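Local coordinates for protein ADP-ribosylating toxin CARDS (Mycoplasma pneumoniae, PDB 4TLV) that transfers the ADP-ribosyl group of NAD+ to target proteins and causes vacuolation and epithelial damage as the main virulence factor of its bacterium, at residues 496-509 with 558-572. Numbering follows the deposited sequence.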
ATOM      1  N   ASN A 496      -4.302  -8.845 -25.012  1.00 16.76           N
ATOM      2  CA  ASN A 496      -5.496  -8.792 -25.850  1.00 20.88           C
ATOM      3  C   ASN A 496      -5.094  -9.010 -27.304  1.00 18.14           C
ATOM      4  O   ASN A 496      -4.071  -8.506 -27.721  1.00 16.21           O
ATOM      5  CB  ASN A 496      -6.173  -7.429 -25.713  1.00 16.46           C
ATOM      6  CG  ASN A 496      -7.221  -7.183 -26.795  1.00 20.26           C
ATOM      7  OD1 ASN A 496      -8.341  -7.857 -26.677  1.00 21.60           O
ATOM      8  ND2 ASN A 496      -7.014  -6.395 -27.724  1.00 18.60           N
ATOM      9  N   LYS A 497      -5.886  -9.759 -28.067  1.00 19.33           N
ATOM     10  CA  LYS A 497      -5.587  -9.962 -29.498  1.00 25.66           C
ATOM     11  C   LYS A 497      -6.651  -9.317 -30.388  1.00 27.93           C
ATOM     12  O   LYS A 497      -6.405  -9.016 -31.560  1.00 25.94           O
ATOM     13  CB  LYS A 497      -5.495 -11.452 -29.825  1.00 21.19           C
ATOM     14  CG  LYS A 497      -4.369 -12.172 -29.108  1.00 25.69           C
ATOM     15  CD  LYS A 497      -4.516 -13.687 -29.211  1.00 27.11           C
ATOM     16  CE  LYS A 497      -4.367 -14.166 -30.642  1.00 40.14           C
ATOM     17  NZ  LYS A 497      -4.078 -15.636 -30.692  1.00 37.08           N
ATOM     18  N   LEU A 498      -7.832  -9.117 -29.815  1.00 24.19           N
ATOM     19  CA  LEU A 498      -8.979  -8.570 -30.542  1.00 27.29           C
ATOM     20  C   LEU A 498      -8.800  -7.122 -30.980  1.00 28.15           C
ATOM     21  O   LEU A 498      -8.378  -6.263 -30.198  1.00 20.64           O
ATOM     22  CB  LEU A 498     -10.244  -8.674 -29.683  1.00 24.44           C
ATOM     23  CG  LEU A 498     -11.538  -8.081 -30.259  1.00 22.90           C
ATOM     24  CD1 LEU A 498     -12.024  -8.932 -31.440  1.00 24.83           C
ATOM     25  CD2 LEU A 498     -12.617  -7.997 -29.189  1.00 20.94           C
ATOM     26  N   ASN A 499      -9.148  -6.848 -32.235  1.00 23.14           N
ATOM     27  CA  ASN A 499      -9.226  -5.475 -32.724  1.00 25.42           C
ATOM     28  C   ASN A 499     -10.292  -5.334 -33.812  1.00 29.49           C
ATOM     29  O   ASN A 499     -10.972  -6.304 -34.148  1.00 28.06           O
ATOM     30  CB  ASN A 499      -7.866  -4.996 -33.233  1.00 29.42           C
ATOM     31  CG  ASN A 499      -7.341  -5.846 -34.367  1.00 35.52           C
ATOM     32  OD1 ASN A 499      -8.068  -6.153 -35.311  1.00 40.03           O
ATOM     33  ND2 ASN A 499      -6.071  -6.235 -34.282  1.00 35.28           N
ATOM     34  N   LYS A 500     -10.430  -4.127 -34.351  1.00 34.52           N
ATOM     35  CA  LYS A 500     -11.493  -3.829 -35.313  1.00 37.01           C
ATOM     36  C   LYS A 500     -11.303  -4.513 -36.666  1.00 40.80           C
ATOM     37  O   LYS A 500     -12.175  -4.434 -37.533  1.00 43.32           O
ATOM     38  CB  LYS A 500     -11.655  -2.314 -35.488  1.00 36.74           C
ATOM     39  CG  LYS A 500     -12.610  -1.690 -34.475  1.00 43.63           C
ATOM     40  CD  LYS A 500     -12.474  -0.174 -34.403  1.00 48.83           C
ATOM     41  CE  LYS A 500     -11.099   0.234 -33.878  1.00 50.39           C
ATOM     42  NZ  LYS A 500     -11.093   1.610 -33.300  1.00 52.67           N
ATOM     43  N   GLN A 501     -10.172  -5.189 -36.839  1.00 37.95           N
ATOM     44  CA  GLN A 501      -9.891  -5.912 -38.078  1.00 39.90           C
ATOM     45  C   GLN A 501      -9.836  -7.427 -37.880  1.00 39.83           C
ATOM     46  O   GLN A 501      -9.395  -8.154 -38.763  1.00 43.19           O
ATOM     47  CB  GLN A 501      -8.581  -5.429 -38.705  1.00 36.66           C
ATOM     48  CG  GLN A 501      -8.598  -3.972 -39.148  1.00 39.39           C
ATOM     49  CD  GLN A 501      -8.352  -3.003 -38.001  1.00 45.96           C
ATOM     50  OE1 GLN A 501      -7.465  -3.216 -37.170  1.00 42.75           O
ATOM     51  NE2 GLN A 501      -9.129  -1.924 -37.960  1.00 45.97           N
ATOM     52  N   THR A 502     -10.288  -7.906 -36.726  1.00 37.26           N
ATOM     53  CA  THR A 502     -10.221  -9.332 -36.428  1.00 28.07           C
ATOM     54  C   THR A 502     -11.193 -10.139 -37.294  1.00 40.10           C
ATOM     55  O   THR A 502     -11.003 -11.338 -37.512  1.00 37.92           O
ATOM     56  CB  THR A 502     -10.480  -9.604 -34.920  1.00 34.85           C
ATOM     57  OG1 THR A 502      -9.349  -9.162 -34.155  1.00 28.76           O
ATOM     58  CG2 THR A 502     -10.712 -11.092 -34.644  1.00 28.35           C
ATOM     59  N   GLY A 503     -12.224  -9.474 -37.801  1.00 39.80           N
ATOM     60  CA  GLY A 503     -13.240 -10.142 -38.592  1.00 42.06           C
ATOM     61  C   GLY A 503     -14.364 -10.651 -37.712  1.00 48.91           C
ATOM     62  O   GLY A 503     -15.503 -10.785 -38.160  1.00 52.83           O
ATOM     63  N   TYR A 504     -14.035 -10.938 -36.455  1.00 41.23           N
ATOM     64  CA  TYR A 504     -15.018 -11.374 -35.475  1.00 36.69           C
ATOM     65  C   TYR A 504     -15.165 -10.347 -34.360  1.00 35.17           C
ATOM     66  O   TYR A 504     -14.365  -9.413 -34.240  1.00 33.42           O
ATOM     67  CB  TYR A 504     -14.618 -12.711 -34.855  1.00 37.24           C
ATOM     68  CG  TYR A 504     -14.409 -13.825 -35.848  1.00 46.15           C
ATOM     69  CD1 TYR A 504     -13.197 -13.973 -36.506  1.00 45.51           C
ATOM     70  CD2 TYR A 504     -15.418 -14.740 -36.117  1.00 50.03           C
ATOM     71  CE1 TYR A 504     -12.998 -14.995 -37.412  1.00 51.70           C
ATOM     72  CE2 TYR A 504     -15.229 -15.764 -37.019  1.00 52.74           C
ATOM     73  CZ  TYR A 504     -14.018 -15.888 -37.665  1.00 53.91           C
ATOM     74  OH  TYR A 504     -13.823 -16.908 -38.567  1.00 59.89           O
ATOM     75  N   SER A 505     -16.186 -10.551 -33.537  1.00 28.91           N
ATOM     76  CA  SER A 505     -16.501  -9.655 -32.432  1.00 32.28           C
ATOM     77  C   SER A 505     -15.684  -9.990 -31.181  1.00 29.00           C
ATOM     78  O   SER A 505     -15.700  -9.241 -30.198  1.00 29.51           O
ATOM     79  CB  SER A 505     -17.995  -9.750 -32.109  1.00 28.73           C
ATOM     80  OG  SER A 505     -18.327 -11.054 -31.662  1.00 34.79           O
ATOM     81  N   TRP A 506     -14.984 -11.118 -31.225  1.00 28.00           N
ATOM     82  CA  TRP A 506     -14.226 -11.616 -30.087  1.00 24.70           C
ATOM     83  C   TRP A 506     -12.949 -12.321 -30.539  1.00 30.15           C
ATOM     84  O   TRP A 506     -12.794 -12.661 -31.716  1.00 25.76           O
ATOM     85  CB  TRP A 506     -15.080 -12.594 -29.288  1.00 26.46           C
ATOM     86  CG  TRP A 506     -15.349 -13.874 -30.015  1.00 31.14           C
ATOM     87  CD1 TRP A 506     -16.301 -14.091 -30.972  1.00 30.98           C
ATOM     88  CD2 TRP A 506     -14.657 -15.115 -29.848  1.00 31.22           C
ATOM     89  NE1 TRP A 506     -16.248 -15.397 -31.407  1.00 31.60           N
ATOM     90  CE2 TRP A 506     -15.243 -16.046 -30.732  1.00 34.88           C
ATOM     91  CE3 TRP A 506     -13.596 -15.530 -29.036  1.00 29.14           C
ATOM     92  CZ2 TRP A 506     -14.806 -17.366 -30.825  1.00 35.78           C
ATOM     93  CZ3 TRP A 506     -13.160 -16.839 -29.128  1.00 29.13           C
ATOM     94  CH2 TRP A 506     -13.765 -17.743 -30.017  1.00 38.54           C
ATOM     95  N   ASP A 507     -12.037 -12.547 -29.596  1.00 24.79           N
ATOM     96  CA  ASP A 507     -10.847 -13.367 -29.845  1.00 22.40           C
ATOM     97  C   ASP A 507     -10.289 -13.806 -28.496  1.00 26.03           C
ATOM     98  O   ASP A 507     -10.494 -13.134 -27.476  1.00 23.24           O
ATOM     99  CB  ASP A 507      -9.807 -12.600 -30.674  1.00 23.52           C
ATOM    100  CG  ASP A 507      -8.798 -13.518 -31.386  1.00 25.71           C
ATOM    101  OD1 ASP A 507      -8.811 -14.750 -31.187  1.00 24.90           O
ATOM    102  OD2 ASP A 507      -7.965 -12.984 -32.147  1.00 28.58           O
ATOM    103  N   TRP A 508      -9.635 -14.960 -28.475  1.00 23.85           N
ATOM    104  CA  TRP A 508      -8.994 -15.456 -27.264  1.00 22.54           C
ATOM    105  C   TRP A 508      -7.992 -14.432 -26.740  1.00 19.50           C
ATOM    106  O   TRP A 508      -7.438 -13.644 -27.509  1.00 22.90           O
ATOM    107  CB  TRP A 508      -8.252 -16.757 -27.562  1.00 26.15           C
ATOM    108  CG  TRP A 508      -9.122 -17.838 -28.138  1.00 28.54           C
ATOM    109  CD1 TRP A 508      -9.041 -18.375 -29.398  1.00 32.46           C
ATOM    110  CD2 TRP A 508     -10.192 -18.523 -27.477  1.00 27.41           C
ATOM    111  NE1 TRP A 508     -10.000 -19.352 -29.556  1.00 31.85           N
ATOM    112  CE2 TRP A 508     -10.717 -19.462 -28.392  1.00 32.62           C
ATOM    113  CE3 TRP A 508     -10.760 -18.436 -26.200  1.00 24.88           C
ATOM    114  CZ2 TRP A 508     -11.782 -20.302 -28.071  1.00 32.13           C
ATOM    115  CZ3 TRP A 508     -11.813 -19.269 -25.885  1.00 28.05           C
ATOM    116  CH2 TRP A 508     -12.315 -20.190 -26.816  1.00 29.90           C
ATOM    117  N   VAL A 509      -7.772 -14.435 -25.432  1.00 18.69           N
ATOM    118  CA  VAL A 509      -6.636 -13.717 -24.863  1.00 17.13           C
ATOM    119  C   VAL A 509      -5.501 -14.727 -24.687  1.00 21.63           C
ATOM    120  O   VAL A 509      -5.710 -15.932 -24.828  1.00 20.85           O
ATOM    121  CB  VAL A 509      -6.995 -13.064 -23.510  1.00 18.67           C
ATOM    122  CG1 VAL A 509      -7.974 -11.928 -23.718  1.00 17.22           C
ATOM    123  CG2 VAL A 509      -7.580 -14.086 -22.565  1.00 17.53           C
ATOM    124  N   ILE A 558     -15.833 -18.415 -21.011  1.00 21.45           N
ATOM    125  CA  ILE A 558     -16.898 -19.310 -21.470  1.00 23.86           C
ATOM    126  C   ILE A 558     -17.328 -20.237 -20.349  1.00 20.51           C
ATOM    127  O   ILE A 558     -16.496 -20.818 -19.662  1.00 23.73           O
ATOM    128  CB  ILE A 558     -16.461 -20.118 -22.718  1.00 22.45           C
ATOM    129  CG1 ILE A 558     -16.128 -19.160 -23.856  1.00 24.72           C
ATOM    130  CG2 ILE A 558     -17.569 -21.097 -23.129  1.00 23.05           C
ATOM    131  CD1 ILE A 558     -15.489 -19.821 -25.082  1.00 27.15           C
ATOM    132  N   ILE A 559     -18.637 -20.370 -20.145  1.00 21.55           N
ATOM    133  CA  ILE A 559     -19.136 -21.107 -18.993  1.00 24.67           C
ATOM    134  C   ILE A 559     -19.265 -22.616 -19.199  1.00 25.30           C
ATOM    135  O   ILE A 559     -18.953 -23.404 -18.302  1.00 26.19           O
ATOM    136  CB  ILE A 559     -20.503 -20.551 -18.509  1.00 23.83           C
ATOM    137  CG1 ILE A 559     -20.326 -19.169 -17.893  1.00 24.71           C
ATOM    138  CG2 ILE A 559     -21.117 -21.489 -17.508  1.00 26.14           C
ATOM    139  CD1 ILE A 559     -21.638 -18.580 -17.333  1.00 28.49           C
ATOM    140  N   SER A 560     -19.734 -23.026 -20.370  1.00 24.38           N
ATOM    141  CA  SER A 560     -20.001 -24.444 -20.577  1.00 26.92           C
ATOM    142  C   SER A 560     -19.720 -24.839 -22.015  1.00 28.99           C
ATOM    143  O   SER A 560     -19.410 -23.990 -22.851  1.00 27.56           O
ATOM    144  CB  SER A 560     -21.447 -24.768 -20.206  1.00 30.82           C
ATOM    145  OG  SER A 560     -22.329 -24.182 -21.142  1.00 36.54           O
ATOM    146  N   GLY A 561     -19.817 -26.135 -22.299  1.00 32.73           N
ATOM    147  CA  GLY A 561     -19.503 -26.636 -23.626  1.00 29.68           C
ATOM    148  C   GLY A 561     -18.047 -27.071 -23.746  1.00 29.93           C
ATOM    149  O   GLY A 561     -17.309 -27.096 -22.755  1.00 30.36           O
ATOM    150  N   SER A 562     -17.629 -27.400 -24.965  1.00 30.84           N
ATOM    151  CA  SER A 562     -16.296 -27.954 -25.197  1.00 32.84           C
ATOM    152  C   SER A 562     -15.176 -26.943 -24.922  1.00 32.04           C
ATOM    153  O   SER A 562     -14.040 -27.335 -24.648  1.00 35.58           O
ATOM    154  CB  SER A 562     -16.184 -28.491 -26.627  1.00 27.03           C
ATOM    155  OG  SER A 562     -16.288 -27.441 -27.576  1.00 38.18           O
ATOM    156  N   ARG A 563     -15.501 -25.656 -25.014  1.00 27.41           N
ATOM    157  CA  ARG A 563     -14.548 -24.574 -24.748  1.00 28.78           C
ATOM    158  C   ARG A 563     -14.765 -23.938 -23.369  1.00 28.41           C
ATOM    159  O   ARG A 563     -14.406 -22.774 -23.146  1.00 26.25           O
ATOM    160  CB  ARG A 563     -14.658 -23.496 -25.829  1.00 27.65           C
ATOM    161  CG  ARG A 563     -14.393 -24.000 -27.245  1.00 35.54           C
ATOM    162  CD  ARG A 563     -14.765 -22.934 -28.260  1.00 41.22           C
ATOM    163  NE  ARG A 563     -14.138 -23.165 -29.558  1.00 50.30           N
ATOM    164  CZ  ARG A 563     -14.296 -22.369 -30.613  1.00 56.89           C
ATOM    165  NH1 ARG A 563     -15.068 -21.291 -30.526  1.00 52.07           N
ATOM    166  NH2 ARG A 563     -13.687 -22.650 -31.759  1.00 60.49           N
ATOM    167  N   TRP A 564     -15.340 -24.694 -22.443  1.00 22.58           N
ATOM    168  CA  TRP A 564     -15.597 -24.160 -21.113  1.00 25.04           C
ATOM    169  C   TRP A 564     -14.293 -23.715 -20.469  1.00 27.65           C
ATOM    170  O   TRP A 564     -13.262 -24.358 -20.639  1.00 21.54           O
ATOM    171  CB  TRP A 564     -16.299 -25.185 -20.230  1.00 26.70           C
ATOM    172  CG  TRP A 564     -15.412 -26.256 -19.660  1.00 28.48           C
ATOM    173  CD1 TRP A 564     -15.231 -27.516 -20.154  1.00 31.24           C
ATOM    174  CD2 TRP A 564     -14.614 -26.171 -18.474  1.00 25.96           C
ATOM    175  NE1 TRP A 564     -14.365 -28.221 -19.354  1.00 31.93           N
ATOM    176  CE2 TRP A 564     -13.964 -27.414 -18.319  1.00 29.69           C
ATOM    177  CE3 TRP A 564     -14.370 -25.160 -17.536  1.00 28.08           C
ATOM    178  CZ2 TRP A 564     -13.084 -27.676 -17.262  1.00 26.33           C
ATOM    179  CZ3 TRP A 564     -13.502 -25.419 -16.490  1.00 25.77           C
ATOM    180  CH2 TRP A 564     -12.869 -26.670 -16.359  1.00 28.00           C
ATOM    181  N   GLY A 565     -14.333 -22.600 -19.745  1.00 24.19           N
ATOM    182  CA  GLY A 565     -13.159 -22.144 -19.027  1.00 23.11           C
ATOM    183  C   GLY A 565     -12.215 -21.318 -19.870  1.00 21.17           C
ATOM    184  O   GLY A 565     -11.184 -20.861 -19.378  1.00 20.60           O
ATOM    185  N   GLY A 566     -12.564 -21.111 -21.136  1.00 20.44           N
ATOM    186  CA  GLY A 566     -11.720 -20.340 -22.029  1.00 22.47           C
ATOM    187  C   GLY A 566     -11.863 -18.838 -21.838  1.00 24.35           C
ATOM    188  O   GLY A 566     -12.968 -18.296 -21.898  1.00 20.36           O
ATOM    189  N   TRP A 567     -10.736 -18.161 -21.625  1.00 22.01           N
ATOM    190  CA  TRP A 567     -10.724 -16.714 -21.432  1.00 20.74           C
ATOM    191  C   TRP A 567     -10.607 -16.014 -22.777  1.00 18.85           C
ATOM    192  O   TRP A 567      -9.748 -16.350 -23.584  1.00 19.39           O
ATOM    193  CB  TRP A 567      -9.552 -16.323 -20.508  1.00 16.24           C
ATOM    194  CG  TRP A 567      -9.704 -16.859 -19.119  1.00 18.46           C
ATOM    195  CD1 TRP A 567      -9.587 -18.156 -18.734  1.00 18.76           C
ATOM    196  CD2 TRP A 567      -9.995 -16.112 -17.926  1.00 21.57           C
ATOM    197  NE1 TRP A 567      -9.795 -18.274 -17.382  1.00 18.48           N
ATOM    198  CE2 TRP A 567     -10.042 -17.029 -16.859  1.00 22.11           C
ATOM    199  CE3 TRP A 567     -10.211 -14.755 -17.657  1.00 25.71           C
ATOM    200  CZ2 TRP A 567     -10.311 -16.642 -15.540  1.00 23.56           C
ATOM    201  CZ3 TRP A 567     -10.479 -14.365 -16.345  1.00 25.98           C
ATOM    202  CH2 TRP A 567     -10.525 -15.305 -15.304  1.00 20.69           C
ATOM    203  N   TYR A 568     -11.463 -15.029 -23.026  1.00 17.35           N
ATOM    204  CA  TYR A 568     -11.410 -14.303 -24.286  1.00 17.12           C
ATOM    205  C   TYR A 568     -11.756 -12.843 -24.051  1.00 18.04           C
ATOM    206  O   TYR A 568     -12.176 -12.471 -22.956  1.00 21.30           O
ATOM    207  CB  TYR A 568     -12.387 -14.939 -25.298  1.00 19.18           C
ATOM    208  CG  TYR A 568     -13.851 -14.759 -24.944  1.00 19.11           C
ATOM    209  CD1 TYR A 568     -14.487 -15.615 -24.044  1.00 19.06           C
ATOM    210  CD2 TYR A 568     -14.594 -13.734 -25.511  1.00 22.97           C
ATOM    211  CE1 TYR A 568     -15.828 -15.446 -23.708  1.00 21.02           C
ATOM    212  CE2 TYR A 568     -15.938 -13.558 -25.193  1.00 23.83           C
ATOM    213  CZ  TYR A 568     -16.548 -14.414 -24.293  1.00 25.17           C
ATOM    214  OH  TYR A 568     -17.877 -14.226 -23.974  1.00 24.40           O
ATOM    215  N   SER A 569     -11.566 -12.003 -25.060  1.00 18.56           N
ATOM    216  CA  SER A 569     -12.072 -10.636 -24.982  1.00 19.71           C
ATOM    217  C   SER A 569     -13.025 -10.352 -26.145  1.00 25.25           C
ATOM    218  O   SER A 569     -12.925 -10.982 -27.204  1.00 23.46           O
ATOM    219  CB  SER A 569     -10.936  -9.605 -24.950  1.00 16.53           C
ATOM    220  OG  SER A 569     -10.208  -9.552 -26.170  1.00 20.17           O
ATOM    221  N   THR A 570     -13.924  -9.388 -25.952  1.00 23.98           N
ATOM    222  CA  THR A 570     -15.020  -9.171 -26.892  1.00 23.80           C
ATOM    223  C   THR A 570     -15.528  -7.733 -26.949  1.00 25.93           C
ATOM    224  O   THR A 570     -15.394  -6.968 -25.990  1.00 24.13           O
ATOM    225  CB  THR A 570     -16.205 -10.118 -26.574  1.00 28.03           C
ATOM    226  OG1 THR A 570     -17.261  -9.901 -27.517  1.00 30.69           O
ATOM    227  CG2 THR A 570     -16.734  -9.886 -25.155  1.00 25.37           C
ATOM    228  N   TYR A 571     -16.110  -7.368 -28.087  1.00 24.32           N
ATOM    229  CA  TYR A 571     -16.810  -6.096 -28.213  1.00 25.25           C
ATOM    230  C   TYR A 571     -18.295  -6.223 -27.841  1.00 30.20           C
ATOM    231  O   TYR A 571     -19.000  -5.220 -27.750  1.00 30.01           O
ATOM    232  CB  TYR A 571     -16.699  -5.544 -29.636  1.00 25.77           C
ATOM    233  CG  TYR A 571     -15.331  -5.034 -30.024  1.00 26.23           C
ATOM    234  CD1 TYR A 571     -14.750  -3.961 -29.355  1.00 24.02           C
ATOM    235  CD2 TYR A 571     -14.620  -5.619 -31.065  1.00 26.85           C
ATOM    236  CE1 TYR A 571     -13.501  -3.488 -29.714  1.00 26.40           C
ATOM    237  CE2 TYR A 571     -13.375  -5.155 -31.425  1.00 28.21           C
ATOM    238  CZ  TYR A 571     -12.820  -4.094 -30.747  1.00 24.39           C
ATOM    239  OH  TYR A 571     -11.584  -3.632 -31.116  1.00 29.16           O
ATOM    240  N   ASP A 572     -18.773  -7.448 -27.643  1.00 28.85           N
ATOM    241  CA  ASP A 572     -20.191  -7.667 -27.357  1.00 36.19           C
ATOM    242  C   ASP A 572     -20.494  -7.537 -25.873  1.00 37.43           C
ATOM    243  O   ASP A 572     -20.017  -8.328 -25.069  1.00 33.58           O
ATOM    244  CB  ASP A 572     -20.637  -9.043 -27.850  1.00 39.01           C
ATOM    245  CG  ASP A 572     -20.617  -9.154 -29.362  1.00 45.76           C
ATOM    246  OD1 ASP A 572     -20.768  -8.110 -30.040  1.00 43.39           O
ATOM    247  OD2 ASP A 572     -20.448 -10.286 -29.865  1.00 48.74           O
TER
HETATM  248  O   HOH W   1      -8.215 -11.021 -27.383  1.00 22.08           O
HETATM  249  O   HOH W   2      -7.549 -17.943 -24.048  1.00 27.88           O
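The W508 ring is met at its edge by W567 O and R563 CD of segment 558-572. The backbone O of W567 lies near the ring plane, 3.5 Å from W508 CE3, and R563 CD lies at another part of the edge, by CZ2 and CH2. CZ3 of W506, from the same strand, sits over the centre of one W508 face. I558 CD1 comes obliquely to W508 CH2 at 3.6 Å. W508 CZ2 sits over one face of the R563 guanidinium, toward its rim, with the planes 76° apart; the R563 chain reaches there extended from CG to NE. The ring of W506 meets Y568 obliquely, with CE3 near Y568 CB. L498 CD2 lies over one face of the Y571 ring in a CH-pi contact, 3.9 Å from the ring centroid. With CG anti to the backbone N (chi1 177°), the isobutyl group of L498 is turned to the ring. The backbone N of K500 lies at the edge of Y571.

Strands 506-508 and 567-570 pair antiparallel. D507 and S569 form the hydrogen-bonded pair, with D507 N to S569 O at 3.0 Å and S569 N to D507 O at 2.9 Å. S505 O accepts twice, from Y571 N and, above its carbonyl plane, from T570 OG1. S569 OG gives a short bond of 2.6 Å to N496 OD1. It also accepts from a water that accepts from K497 N and lies 2.7 Å from W508 O, tying both segments together. S505 OG bonds D572 OD2 at 2.9 Å.

The contact belongs to D3, the C-terminal beta-trefoil domain. Strand 567-570 lies between strands 506-512 and 554-558 in an antiparallel sheet, and V509 packs on L555 of strand 554-558. Strand 490-495 borders 506-512 on its other side.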